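Local coordinates for cellulase (Clostridium cellulovorans, PDB 6UI3), which is the family 5 catalytic part of a broad-specificity endoglucanase, which probably cleaves internal bonds of cellulose and related plant polysaccharides, at residues G113-D116 with A122-N125; E164-L169 with Y203-G208; I129-I134 with P178-T183; T149-R154 with S220-I225; E34-E39 with W69-I74. One frame throughout, in Å; residues are numbered along the deposited sequence. Where two conformers were deposited one is given.

Interaction 1 (G113-D116 with A122-N125)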
# COMPACT_ATOMS: atom_id res chain seq x y z
N GLY A 113 -3.31 -5.34 -14.80
CA GLY A 113 -4.37 -4.83 -15.64
C GLY A 113 -5.15 -5.86 -16.42
O GLY A 113 -5.84 -5.53 -17.39
N GLN A 114 -5.05 -7.12 -16.00
CA GLN A 114 -5.63 -8.25 -16.73
C GLN A 114 -6.59 -9.06 -15.86
O GLN A 114 -6.76 -10.26 -16.06
CB GLN A 114 -4.53 -9.12 -17.34
CG GLN A 114 -3.66 -8.33 -18.32
CD GLN A 114 -2.60 -9.19 -18.96
OE1 GLN A 114 -1.84 -9.86 -18.28
NE2 GLN A 114 -2.58 -9.19 -20.29
N PHE A 115 -7.27 -8.39 -14.93
CA PHE A 115 -8.24 -9.04 -14.05
C PHE A 115 -9.59 -9.18 -14.75
O PHE A 115 -10.55 -8.45 -14.50
CB PHE A 115 -8.33 -8.31 -12.71
CG PHE A 115 -7.22 -8.72 -11.76
CD1 PHE A 115 -5.91 -8.28 -11.96
CD2 PHE A 115 -7.46 -9.61 -10.72
CE1 PHE A 115 -4.88 -8.72 -11.14
CE2 PHE A 115 -6.44 -10.05 -9.90
CZ PHE A 115 -5.15 -9.60 -10.09
N ASP A 116 -9.64 -10.16 -15.65
CA ASP A 116 -10.81 -10.48 -16.45
C ASP A 116 -10.80 -11.98 -16.74
O ASP A 116 -9.79 -12.66 -16.56
CB ASP A 116 -10.88 -9.62 -17.72
CG ASP A 116 -9.58 -9.63 -18.51
OD1 ASP A 116 -9.13 -10.72 -18.88
OD2 ASP A 116 -8.99 -8.54 -18.73
N ALA A 122 -4.12 -17.32 -16.48
CA ALA A 122 -2.74 -16.86 -16.61
C ALA A 122 -2.32 -15.97 -15.46
O ALA A 122 -1.17 -16.06 -15.00
CB ALA A 122 -2.55 -16.14 -17.94
N ILE A 123 -3.20 -15.07 -14.99
CA ILE A 123 -2.79 -14.18 -13.91
C ILE A 123 -2.69 -14.93 -12.59
O ILE A 123 -1.83 -14.64 -11.75
CB ILE A 123 -3.67 -12.91 -13.78
CG1 ILE A 123 -5.04 -13.23 -13.17
CG2 ILE A 123 -3.77 -12.21 -15.12
CD1 ILE A 123 -5.96 -12.01 -13.06
N ILE A 124 -3.56 -15.91 -12.37
CA ILE A 124 -3.46 -16.69 -11.15
C ILE A 124 -2.19 -17.53 -11.17
O ILE A 124 -1.50 -17.68 -10.15
CB ILE A 124 -4.75 -17.50 -10.89
CG1 ILE A 124 -5.92 -16.53 -10.61
CG2 ILE A 124 -4.55 -18.47 -9.73
CD1 ILE A 124 -7.26 -17.16 -10.40
N ASN A 125 -1.83 -18.07 -12.33
CA ASN A 125 -0.59 -18.84 -12.44
C ASN A 125 0.64 -17.96 -12.20
O ASN A 125 1.52 -18.32 -11.41
CB ASN A 125 -0.54 -19.53 -13.81
CG ASN A 125 0.68 -20.40 -13.97
OD1 ASN A 125 0.90 -21.35 -13.22
ND2 ASN A 125 1.49 -20.07 -14.95
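One face of the Phe115 ring is taken by Ile123 CD1, which stands 3.5 Å above the ring plane and almost over the centre. The line from the methyl to the centroid lies only 6° off the ring normal, so this is a CH-pi contact in its plainest form: all six ring carbons sit at nearly the same distance from one carbon. Phe115 is buried, and its ring also meets Tyr172 edge-to-face and touches Pro153 and Leu169.

Ile123 belongs to helix 120-137 and reaches the loop with both of its branches. Its CG1 occupies the crowded position between backbone N and carbonyl carbon (chi1 74°), and the extended end carries CD1 out to the ring. The same CD1 also lies 3.6 Å from Gln114 O, while CG2 packs 3.9 Å from Gln114 CB. That carbonyl belongs to an inverse gamma turn centred on Phe115, in which Asp116 N makes a weak hydrogen bond to Gln114 O at 2.9 Å.

The loop follows strand 101-105 of the (beta/alpha)8 barrel and is pressed here onto the helix that comes next in the chain. Because the two segments meet through dispersion and CH-pi attraction alone, the fit depends on shape: a single methyl placed over an aromatic face, with the CG2 branch packed beside Gln114.

Interaction 2 (E164-L169 with Y203-G208)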
# COMPACT_ATOMS: atom_id res chain seq x y z
N GLU A 164 -17.90 -9.39 -13.32
CA GLU A 164 -16.95 -10.34 -13.88
C GLU A 164 -15.56 -10.11 -13.31
O GLU A 164 -14.91 -11.04 -12.84
CB GLU A 164 -16.89 -10.21 -15.41
CG GLU A 164 -15.83 -11.12 -16.06
CD GLU A 164 -15.45 -10.72 -17.49
OE1 GLU A 164 -16.31 -10.19 -18.23
OE2 GLU A 164 -14.28 -10.94 -17.88
N TYR A 165 -15.09 -8.87 -13.36
CA TYR A 165 -13.73 -8.58 -12.92
C TYR A 165 -13.63 -8.70 -11.41
O TYR A 165 -12.60 -9.16 -10.89
CB TYR A 165 -13.30 -7.18 -13.36
CG TYR A 165 -13.57 -6.80 -14.79
CD1 TYR A 165 -13.63 -7.74 -15.81
CD2 TYR A 165 -13.79 -5.47 -15.14
CE1 TYR A 165 -13.87 -7.36 -17.13
CE2 TYR A 165 -14.04 -5.09 -16.45
CZ TYR A 165 -14.09 -6.04 -17.43
OH TYR A 165 -14.35 -5.65 -18.75
N PHE A 166 -14.67 -8.28 -10.68
CA PHE A 166 -14.64 -8.41 -9.23
C PHE A 166 -14.46 -9.88 -8.86
O PHE A 166 -13.73 -10.20 -7.92
CB PHE A 166 -15.91 -7.88 -8.57
CG PHE A 166 -16.24 -6.43 -8.85
CD1 PHE A 166 -15.30 -5.51 -9.28
CD2 PHE A 166 -17.55 -5.98 -8.64
CE1 PHE A 166 -15.65 -4.19 -9.51
CE2 PHE A 166 -17.89 -4.67 -8.87
CZ PHE A 166 -16.95 -3.77 -9.31
N ASN A 167 -15.15 -10.78 -9.56
CA ASN A 167 -15.08 -12.20 -9.23
C ASN A 167 -13.71 -12.78 -9.57
O ASN A 167 -13.20 -13.62 -8.83
CB ASN A 167 -16.17 -12.99 -9.96
CG ASN A 167 -15.99 -14.49 -9.77
OD1 ASN A 167 -16.17 -15.01 -8.67
ND2 ASN A 167 -15.62 -15.19 -10.85
N VAL A 168 -13.10 -12.34 -10.68
CA VAL A 168 -11.75 -12.79 -11.00
C VAL A 168 -10.79 -12.42 -9.88
O VAL A 168 -9.97 -13.23 -9.45
CB VAL A 168 -11.29 -12.22 -12.36
CG1 VAL A 168 -9.81 -12.50 -12.59
CG2 VAL A 168 -12.07 -12.84 -13.48
N LEU A 169 -10.88 -11.18 -9.38
CA LEU A 169 -10.03 -10.77 -8.27
C LEU A 169 -10.29 -11.61 -7.03
O LEU A 169 -9.36 -12.00 -6.31
CB LEU A 169 -10.23 -9.29 -7.97
CG LEU A 169 -9.53 -8.76 -6.72
CD1 LEU A 169 -8.04 -8.99 -6.77
CD2 LEU A 169 -9.85 -7.27 -6.54
N TYR A 203 -18.51 2.01 -3.29
CA TYR A 203 -19.33 0.94 -2.74
C TYR A 203 -19.42 -0.30 -3.64
O TYR A 203 -19.36 -1.41 -3.10
CB TYR A 203 -20.72 1.43 -2.31
CG TYR A 203 -21.41 0.34 -1.55
CD1 TYR A 203 -20.99 -0.00 -0.27
CD2 TYR A 203 -22.42 -0.41 -2.12
CE1 TYR A 203 -21.56 -1.04 0.41
CE2 TYR A 203 -23.00 -1.47 -1.44
CZ TYR A 203 -22.57 -1.77 -0.17
OH TYR A 203 -23.10 -2.80 0.54
N PRO A 204 -19.56 -0.20 -4.96
CA PRO A 204 -19.69 -1.44 -5.75
C PRO A 204 -18.49 -2.37 -5.63
O PRO A 204 -18.64 -3.60 -5.61
CB PRO A 204 -19.90 -0.94 -7.18
CG PRO A 204 -20.54 0.39 -7.00
CD PRO A 204 -19.84 0.99 -5.79
N LYS A 205 -17.29 -1.80 -5.53
CA LYS A 205 -16.11 -2.65 -5.34
C LYS A 205 -16.10 -3.28 -3.96
O LYS A 205 -15.73 -4.45 -3.78
CB LYS A 205 -14.81 -1.87 -5.54
CG LYS A 205 -14.55 -1.39 -6.96
CD LYS A 205 -15.13 -0.02 -7.23
CE LYS A 205 -14.49 0.60 -8.48
NZ LYS A 205 -14.97 1.97 -8.78
N VAL A 206 -16.51 -2.51 -2.95
CA VAL A 206 -16.56 -3.02 -1.58
C VAL A 206 -17.58 -4.13 -1.46
O VAL A 206 -17.30 -5.19 -0.90
CB VAL A 206 -16.83 -1.84 -0.63
CG1 VAL A 206 -17.19 -2.33 0.78
CG2 VAL A 206 -15.62 -0.90 -0.63
N ALA A 207 -18.76 -3.93 -2.04
CA ALA A 207 -19.81 -4.94 -1.98
C ALA A 207 -19.45 -6.17 -2.80
O ALA A 207 -19.87 -7.28 -2.46
CB ALA A 207 -21.12 -4.35 -2.48
N GLY A 208 -18.72 -5.99 -3.90
CA GLY A 208 -18.32 -7.09 -4.75
C GLY A 208 -17.20 -7.93 -4.20
O GLY A 208 -16.94 -9.03 -4.72
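Helices 163-182 and 203-208 pass each other with their local axes 10.1 Å apart at a signed crossing angle of -46°, and the backbones come nearest where the CA atoms of Phe166 and Gly208 are 5.9 Å apart. Both lie in the helical layer outside the (beta/alpha)8 barrel, the first following strand 145-148 and the second, much shorter, following strand 192-195.

One side chain does nearly all the bridging. The phenyl ring of Phe166 leaves its helix with CG anti to its own carbonyl carbon (chi1 -58°) and lies obliquely against the other helix, meeting Pro204, Lys205 and Gly208. Its CE2 comes within 3.5 Å of Pro204 O, a carbonyl that also accepts the helical bond from Gly208 N. Since Gly208 has no side chain, its CA can approach Phe166 CD2 to 4.1 Å, and the ring lies against bare backbone there.

Lys205 covers another part of the ring. Its CA stands 4.2 Å above the ring plane, displaced toward the rim, and its CG comes obliquely to 3.9 Å from Phe166 CE1. Tyr197 also meets Phe166 edge-to-face. A bend at chi2 (90°) carries the rest of the lysine away from the phenyl group: NZ ends in a salt bridge with Asp202 OD2 and a hydrogen bond to Trp159 O.

Interaction 3 (I129-I134 with P178-T183)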
# COMPACT_ATOMS: atom_id res chain seq x y z
N ILE A 129 3.24 -18.26 -8.98
CA ILE A 129 4.67 -18.52 -9.12
C ILE A 129 5.49 -17.40 -8.50
O ILE A 129 6.50 -17.65 -7.82
CB ILE A 129 4.99 -18.75 -10.61
CG1 ILE A 129 4.35 -20.06 -11.08
CG2 ILE A 129 6.50 -18.75 -10.84
CD1 ILE A 129 4.32 -20.23 -12.57
N VAL A 130 5.07 -16.15 -8.68
CA VAL A 130 5.78 -15.01 -8.11
C VAL A 130 5.66 -15.00 -6.59
O VAL A 130 6.67 -14.88 -5.88
CB VAL A 130 5.28 -13.70 -8.76
CG1 VAL A 130 5.80 -12.49 -7.99
CG2 VAL A 130 5.70 -13.63 -10.23
N TRP A 131 4.44 -15.14 -6.06
CA TRP A 131 4.27 -15.14 -4.62
C TRP A 131 4.96 -16.32 -3.95
O TRP A 131 5.44 -16.18 -2.82
CB TRP A 131 2.80 -15.04 -4.20
CG TRP A 131 2.40 -13.60 -4.08
CD1 TRP A 131 1.51 -12.91 -4.86
CD2 TRP A 131 2.95 -12.66 -3.15
NE1 TRP A 131 1.46 -11.59 -4.44
CE2 TRP A 131 2.35 -11.41 -3.42
CE3 TRP A 131 3.89 -12.76 -2.12
CZ2 TRP A 131 2.68 -10.26 -2.69
CZ3 TRP A 131 4.23 -11.62 -1.40
CH2 TRP A 131 3.62 -10.38 -1.69
N THR A 132 5.02 -17.49 -4.60
CA THR A 132 5.75 -18.60 -4.01
C THR A 132 7.21 -18.22 -3.81
O THR A 132 7.80 -18.51 -2.76
CB THR A 132 5.62 -19.85 -4.88
OG1 THR A 132 4.25 -20.26 -4.93
CG2 THR A 132 6.42 -21.01 -4.32
N GLN A 133 7.80 -17.54 -4.80
CA GLN A 133 9.19 -17.10 -4.67
C GLN A 133 9.38 -16.04 -3.59
O GLN A 133 10.33 -16.11 -2.80
CB GLN A 133 9.69 -16.55 -6.01
CG GLN A 133 9.86 -17.61 -7.07
CD GLN A 133 10.19 -16.97 -8.40
OE1 GLN A 133 11.35 -16.67 -8.67
NE2 GLN A 133 9.18 -16.74 -9.22
N ILE A 134 8.53 -15.01 -3.58
CA ILE A 134 8.67 -13.96 -2.57
C ILE A 134 8.49 -14.56 -1.18
O ILE A 134 9.30 -14.33 -0.27
CB ILE A 134 7.66 -12.81 -2.80
CG1 ILE A 134 7.85 -12.17 -4.18
CG2 ILE A 134 7.80 -11.75 -1.69
CD1 ILE A 134 6.72 -11.25 -4.58
N PRO A 178 -3.72 -18.86 0.37
CA PRO A 178 -3.25 -20.18 0.81
C PRO A 178 -1.90 -20.56 0.21
O PRO A 178 -1.16 -21.33 0.84
CB PRO A 178 -4.38 -21.15 0.41
CG PRO A 178 -5.34 -20.35 -0.37
CD PRO A 178 -5.09 -18.90 -0.18
N VAL A 179 -1.57 -20.08 -0.99
CA VAL A 179 -0.24 -20.33 -1.54
C VAL A 179 0.84 -19.79 -0.60
O VAL A 179 1.82 -20.47 -0.28
CB VAL A 179 -0.11 -19.71 -2.95
CG1 VAL A 179 1.35 -19.53 -3.33
CG2 VAL A 179 -0.84 -20.57 -3.96
N ILE A 180 0.65 -18.57 -0.10
CA ILE A 180 1.59 -17.99 0.86
C ILE A 180 1.62 -18.82 2.15
O ILE A 180 2.70 -19.16 2.66
CB ILE A 180 1.24 -16.52 1.14
CG1 ILE A 180 1.48 -15.66 -0.12
CG2 ILE A 180 2.04 -15.97 2.33
CD1 ILE A 180 0.82 -14.31 -0.11
N ARG A 181 0.45 -19.18 2.68
CA ARG A 181 0.41 -19.91 3.95
C ARG A 181 1.17 -21.23 3.85
O ARG A 181 1.87 -21.63 4.79
CB ARG A 181 -1.04 -20.22 4.37
CG ARG A 181 -1.96 -19.04 4.62
CD ARG A 181 -1.50 -18.25 5.79
NE ARG A 181 -2.36 -17.10 6.03
CZ ARG A 181 -1.93 -15.95 6.53
NH1 ARG A 181 -0.64 -15.80 6.81
NH2 ARG A 181 -2.78 -14.95 6.71
N ALA A 182 1.04 -21.93 2.72
CA ALA A 182 1.60 -23.27 2.60
C ALA A 182 3.12 -23.26 2.52
O ALA A 182 3.74 -24.30 2.76
CB ALA A 182 1.00 -23.97 1.37
N THR A 183 3.74 -22.12 2.21
CA THR A 183 5.20 -22.05 2.23
C THR A 183 5.73 -22.18 3.65
O THR A 183 6.91 -22.49 3.83
CB THR A 183 5.75 -20.79 1.55
OG1 THR A 183 5.37 -19.62 2.29
CG2 THR A 183 5.28 -20.69 0.10
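Helix 120-137 and the last turns of helix 163-182, which is kinked at Pro178, come closest where the CA atoms of Thr132 and Ile180 are 6.4 Å apart. Their side chains mesh at two levels.

On the barrel side, Ile180 CD1 approaches the indole of Trp131 obliquely, 4.0 Å from CE3, and Ile134 CD1 lies across the indole plane from it. The two methyls therefore hold the tryptophan between them, each displaced toward its rim, while a bond from Trp131 NE1 to Thr149 O fixes its rotation.

Nearer the surface, Thr132 OG1 lies 3.4 Å from Val179 CG1, the two side chains crossing at about a right angle. With OG1 beside its own backbone N (chi1 -64°), the hydroxyl can also bond back to Thr128 O, which supplies its polar partner. Thr183 OG1 donates to Ile180 O at 2.7 Å, in the carbonyl plane, and also bonds to Asn187 ND2; the CG2 of Thr183 rests 4.4 Å from Thr132 O.

Such apolar packing, with the threonine hydroxyls engaged in hydrogen bonds along their own chain segments, joins neighbouring outer helices of a TIM barrel.

Interaction 4 (T149-R154 with S220-I225). Unlike the reference sequence in segment 149-154: Gln152 (reference Glu).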
# COMPACT_ATOMS: atom_id res chain seq x y z
N THR A 149 -1.21 -8.52 -1.82
CA THR A 149 -1.18 -9.53 -2.89
C THR A 149 -1.08 -8.95 -4.30
O THR A 149 -0.56 -9.61 -5.21
CB THR A 149 -2.42 -10.44 -2.83
OG1 THR A 149 -3.58 -9.63 -3.04
CG2 THR A 149 -2.51 -11.23 -1.53
N ILE A 150 -1.62 -7.75 -4.51
CA ILE A 150 -1.60 -7.06 -5.80
C ILE A 150 -2.00 -5.62 -5.51
O ILE A 150 -2.88 -5.38 -4.69
CB ILE A 150 -2.49 -7.76 -6.85
CG1 ILE A 150 -2.39 -7.07 -8.22
CG2 ILE A 150 -3.93 -7.86 -6.37
CD1 ILE A 150 -1.01 -7.09 -8.88
N ASN A 151 -1.38 -4.65 -6.17
CA ASN A 151 -1.58 -3.23 -5.84
C ASN A 151 -2.99 -2.73 -6.20
O ASN A 151 -3.81 -2.49 -5.31
CB ASN A 151 -0.49 -2.42 -6.55
CG ASN A 151 -0.72 -0.95 -6.46
OD1 ASN A 151 -0.93 -0.43 -5.36
ND2 ASN A 151 -0.71 -0.27 -7.59
N GLN A 152 -3.27 -2.53 -7.49
CA GLN A 152 -4.52 -1.94 -7.98
C GLN A 152 -5.07 -2.80 -9.10
O GLN A 152 -5.07 -2.42 -10.28
CB GLN A 152 -4.33 -0.47 -8.36
CG GLN A 152 -4.21 0.39 -7.10
CD GLN A 152 -3.93 1.85 -7.30
OE1 GLN A 152 -4.04 2.64 -6.35
NE2 GLN A 152 -3.57 2.24 -8.49
N PRO A 153 -5.55 -4.00 -8.76
CA PRO A 153 -5.98 -4.96 -9.78
C PRO A 153 -7.19 -4.46 -10.55
O PRO A 153 -8.16 -3.97 -9.96
CB PRO A 153 -6.36 -6.20 -8.95
CG PRO A 153 -6.73 -5.65 -7.59
CD PRO A 153 -5.78 -4.50 -7.39
N ARG A 154 -7.16 -4.63 -11.86
CA ARG A 154 -8.22 -4.09 -12.69
C ARG A 154 -8.18 -4.72 -14.07
O ARG A 154 -7.25 -5.46 -14.41
CB ARG A 154 -8.10 -2.56 -12.79
CG ARG A 154 -6.82 -2.09 -13.43
CD ARG A 154 -6.74 -0.59 -13.35
NE ARG A 154 -5.60 0.06 -13.96
CZ ARG A 154 -4.44 0.26 -13.34
NH1 ARG A 154 -4.23 -0.20 -12.12
NH2 ARG A 154 -3.49 0.95 -13.96
N SER A 220 -7.09 -4.06 1.80
CA SER A 220 -6.27 -2.96 1.29
C SER A 220 -7.14 -1.99 0.50
O SER A 220 -7.78 -2.37 -0.48
CB SER A 220 -5.20 -3.52 0.37
OG SER A 220 -4.51 -2.46 -0.28
N ILE A 221 -7.16 -0.73 0.94
CA ILE A 221 -7.91 0.35 0.30
C ILE A 221 -6.96 1.50 -0.02
O ILE A 221 -6.13 1.89 0.81
CB ILE A 221 -9.03 0.86 1.24
CG1 ILE A 221 -10.09 -0.23 1.49
CG2 ILE A 221 -9.66 2.15 0.71
CD1 ILE A 221 -10.89 -0.65 0.30
N HIS A 222 -7.10 2.07 -1.22
CA HIS A 222 -6.41 3.29 -1.62
C HIS A 222 -7.49 4.34 -1.83
O HIS A 222 -8.38 4.13 -2.66
CB HIS A 222 -5.60 3.09 -2.90
CG HIS A 222 -4.58 2.00 -2.80
ND1 HIS A 222 -3.84 1.58 -3.88
CD2 HIS A 222 -4.17 1.26 -1.74
CE1 HIS A 222 -3.03 0.61 -3.50
NE2 HIS A 222 -3.21 0.39 -2.21
N ALA A 223 -7.44 5.44 -1.08
CA ALA A 223 -8.57 6.39 -1.06
C ALA A 223 -8.06 7.83 -1.07
O ALA A 223 -7.92 8.50 -0.04
CB ALA A 223 -9.50 6.11 0.13
N TYR A 224 -7.77 8.31 -2.28
CA TYR A 224 -7.42 9.71 -2.50
C TYR A 224 -8.74 10.44 -2.76
O TYR A 224 -9.14 10.69 -3.90
CB TYR A 224 -6.49 9.84 -3.68
CG TYR A 224 -5.19 9.06 -3.64
CD1 TYR A 224 -4.00 9.69 -3.31
CD2 TYR A 224 -5.14 7.73 -4.01
CE1 TYR A 224 -2.80 9.00 -3.33
CE2 TYR A 224 -3.94 7.02 -4.03
CZ TYR A 224 -2.76 7.67 -3.70
OH TYR A 224 -1.55 7.02 -3.76
N ILE A 225 -9.44 10.74 -1.68
CA ILE A 225 -10.84 11.16 -1.78
C ILE A 225 -11.10 12.44 -1.00
O ILE A 225 -10.46 12.66 0.04
CB ILE A 225 -11.80 10.04 -1.29
CG1 ILE A 225 -11.52 9.63 0.15
CG2 ILE A 225 -11.74 8.84 -2.26
CD1 ILE A 225 -12.62 8.74 0.74
O HOH W 1 -3.25 -3.17 -2.53
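At the C-terminal mouth of the barrel, where family 5 glycosidases keep their active site, the loop after strand 145-148 faces the end of strand 217-222. Gln152 and His222 make the direct link. His222 ND1 donates to Gln152 OE1 at 2.7 Å with an almost straight N-H...O angle of 178°. The oxygen lies in the plane of the imidazole, whereas the ring nitrogen is tilted from the carbonyl plane, and the amide and ring planes stand 51° apart. An extended chain beyond CG carries the amide across to the ring edge.

Asn151-Gln152-Pro153 corresponds to the Asn-Glu-Pro motif of the family, whose glutamate is the usual acid/base; the deposited residue is glutamine where the reference sequence has glutamate. His222 ends strand 217-222 and begins a His-Ala-Tyr sequence, consistent with the His-x-Tyr pattern of the family.

Asn151 supplies a second in-plane neighbour to the imidazole: OD1 is 3.0 Å from His222 CE1, and the same oxygen accepts a bond from Arg64 NH2. A water bridges the two segments, donating to Asn151 O at 2.9 Å and lying 2.7 Å from Ser220 OG. Arg154 NH1 donates to Gln152 O at 3.0 Å, using a lone pair in the carbonyl plane.

Interaction 5 (E34-E39 with W69-I74)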
# COMPACT_ATOMS: atom_id res chain seq x y z
N GLU A 34 8.61 0.29 -8.15
CA GLU A 34 7.58 -0.00 -9.13
C GLU A 34 7.78 0.73 -10.45
O GLU A 34 6.95 0.57 -11.35
CB GLU A 34 6.17 0.28 -8.57
CG GLU A 34 5.67 1.70 -8.68
CD GLU A 34 6.24 2.70 -7.67
OE1 GLU A 34 7.35 2.51 -7.12
OE2 GLU A 34 5.55 3.73 -7.47
N SER A 35 8.85 1.50 -10.59
CA SER A 35 9.06 2.29 -11.80
C SER A 35 9.40 1.41 -13.00
O SER A 35 9.98 0.33 -12.87
CB SER A 35 10.23 3.27 -11.61
OG SER A 35 10.05 4.13 -10.50
N VAL A 36 9.09 1.91 -14.21
CA VAL A 36 9.64 1.30 -15.41
C VAL A 36 11.14 1.57 -15.43
O VAL A 36 11.58 2.71 -15.29
CB VAL A 36 8.98 1.89 -16.67
CG1 VAL A 36 9.67 1.36 -17.93
CG2 VAL A 36 7.49 1.58 -16.70
N GLY A 37 11.93 0.51 -15.60
CA GLY A 37 13.37 0.65 -15.67
C GLY A 37 14.09 0.49 -14.35
O GLY A 37 15.29 0.77 -14.29
N GLY A 38 13.41 0.07 -13.31
CA GLY A 38 14.06 -0.15 -12.04
C GLY A 38 13.95 1.04 -11.11
O GLY A 38 13.25 2.03 -11.37
N GLU A 39 14.71 0.94 -10.02
CA GLU A 39 14.56 1.83 -8.88
C GLU A 39 14.65 3.31 -9.24
O GLU A 39 13.92 4.14 -8.68
CB GLU A 39 15.63 1.47 -7.84
CG GLU A 39 15.48 2.20 -6.52
CD GLU A 39 16.31 1.60 -5.41
OE1 GLU A 39 17.04 0.62 -5.65
OE2 GLU A 39 16.21 2.09 -4.26
N TRP A 69 7.88 -6.55 -10.60
CA TRP A 69 8.77 -7.70 -10.70
C TRP A 69 9.07 -8.15 -12.12
O TRP A 69 10.10 -8.82 -12.33
CB TRP A 69 8.18 -8.88 -9.94
CG TRP A 69 7.95 -8.62 -8.48
CD1 TRP A 69 6.82 -8.12 -7.90
CD2 TRP A 69 8.88 -8.84 -7.40
NE1 TRP A 69 6.98 -8.02 -6.53
CE2 TRP A 69 8.24 -8.46 -6.21
CE3 TRP A 69 10.19 -9.32 -7.34
CZ2 TRP A 69 8.87 -8.55 -4.96
CZ3 TRP A 69 10.82 -9.40 -6.11
CH2 TRP A 69 10.15 -9.02 -4.94
N ASP A 70 8.22 -7.83 -13.08
CA ASP A 70 8.26 -8.48 -14.39
C ASP A 70 9.23 -7.85 -15.39
O ASP A 70 9.25 -8.28 -16.54
CB ASP A 70 6.85 -8.69 -14.97
CG ASP A 70 6.09 -7.42 -15.23
OD1 ASP A 70 6.53 -6.33 -14.83
OD2 ASP A 70 5.00 -7.53 -15.86
N GLU A 71 10.08 -6.93 -14.96
CA GLU A 71 11.26 -6.56 -15.75
C GLU A 71 12.49 -7.31 -15.26
O GLU A 71 13.58 -7.11 -15.82
CB GLU A 71 11.50 -5.05 -15.72
CG GLU A 71 10.30 -4.25 -16.23
CD GLU A 71 10.50 -2.74 -16.27
OE1 GLU A 71 11.14 -2.17 -15.40
OE2 GLU A 71 9.97 -2.12 -17.21
N ASN A 72 12.34 -8.18 -14.26
CA ASN A 72 13.45 -8.91 -13.66
C ASN A 72 13.24 -10.41 -13.66
O ASN A 72 13.78 -11.13 -12.79
CB ASN A 72 13.75 -8.37 -12.27
CG ASN A 72 14.49 -7.09 -12.33
OD1 ASN A 72 15.71 -7.08 -12.46
ND2 ASN A 72 13.76 -5.98 -12.31
N TYR A 73 12.53 -10.93 -14.64
CA TYR A 73 12.44 -12.37 -14.84
C TYR A 73 13.62 -12.83 -15.68
O TYR A 73 13.94 -12.23 -16.71
CB TYR A 73 11.14 -12.73 -15.55
CG TYR A 73 9.84 -12.41 -14.81
CD1 TYR A 73 9.76 -12.36 -13.42
CD2 TYR A 73 8.67 -12.20 -15.53
CE1 TYR A 73 8.54 -12.10 -12.79
CE2 TYR A 73 7.47 -11.94 -14.90
CZ TYR A 73 7.41 -11.90 -13.53
OH TYR A 73 6.23 -11.64 -12.86
N ILE A 74 14.24 -13.93 -15.26
CA ILE A 74 15.47 -14.42 -15.92
C ILE A 74 15.22 -15.55 -16.89
O ILE A 74 16.17 -16.04 -17.52
CB ILE A 74 16.53 -14.81 -14.87
CG1 ILE A 74 16.10 -16.05 -14.08
CG2 ILE A 74 16.80 -13.63 -13.98
CD1 ILE A 74 17.12 -16.50 -13.05
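Glu71 stretches across to a tight turn and sets its carboxylate against Gly37 and Val36. Its first torsion (chi1 -58°) places CG anti to the carbonyl carbon, and the chain runs on extended through CD, spanning the gap between the Gly37 and Glu71 CA atoms, 7.5 Å. A turn at chi3 then presents OE1 to Gly37 N at 2.8 Å, with the N-H pointing at it through 162° and meeting the syn lone pair, on the side of the other oxygen.

The donor is the central peptide of a type II beta turn from Ser35 to Gly38, and Gly37 takes the positive phi that such turns reserve for their third residue. Val36, the second residue, sets CG1 beside its own carbonyl carbon (chi1 174°), where the methyl lies 3.6 Å from Glu71 OE2; the two side chains cross at about a right angle. Glu71 is itself third in a type I turn, closed by Asn72 N to Trp69 O at 3.0 Å.

Two loops at the C-terminal rim of the barrel, after strands 25-29 and 62-65, are thus joined by one charged hydrogen bond. Lying at the surface, it would probably be tempered by water.

Interaction 4 lies nearest the middle of the barrel, its centre about 7 Å from that of the chain, and lies at the probable catalytic mouth; the others lie about 18 to 20 Å out. Interaction 1 reaches it directly, Phe115 N sitting 3.0 Å from Arg154 O in a probable hydrogen bond, and interaction 2 through Leu169 CD2, 3.7 Å from Pro153 CG. Interactions 1 and 3 share helix 120-137, as 2 and 3 share helix 163-182, so the two helices connect three contacts. Interaction 5 touches interaction 3, with Val130 CG2 3.3 Å from Tyr73 OH, but remains about 7 Å from interaction 4 between nearest atoms.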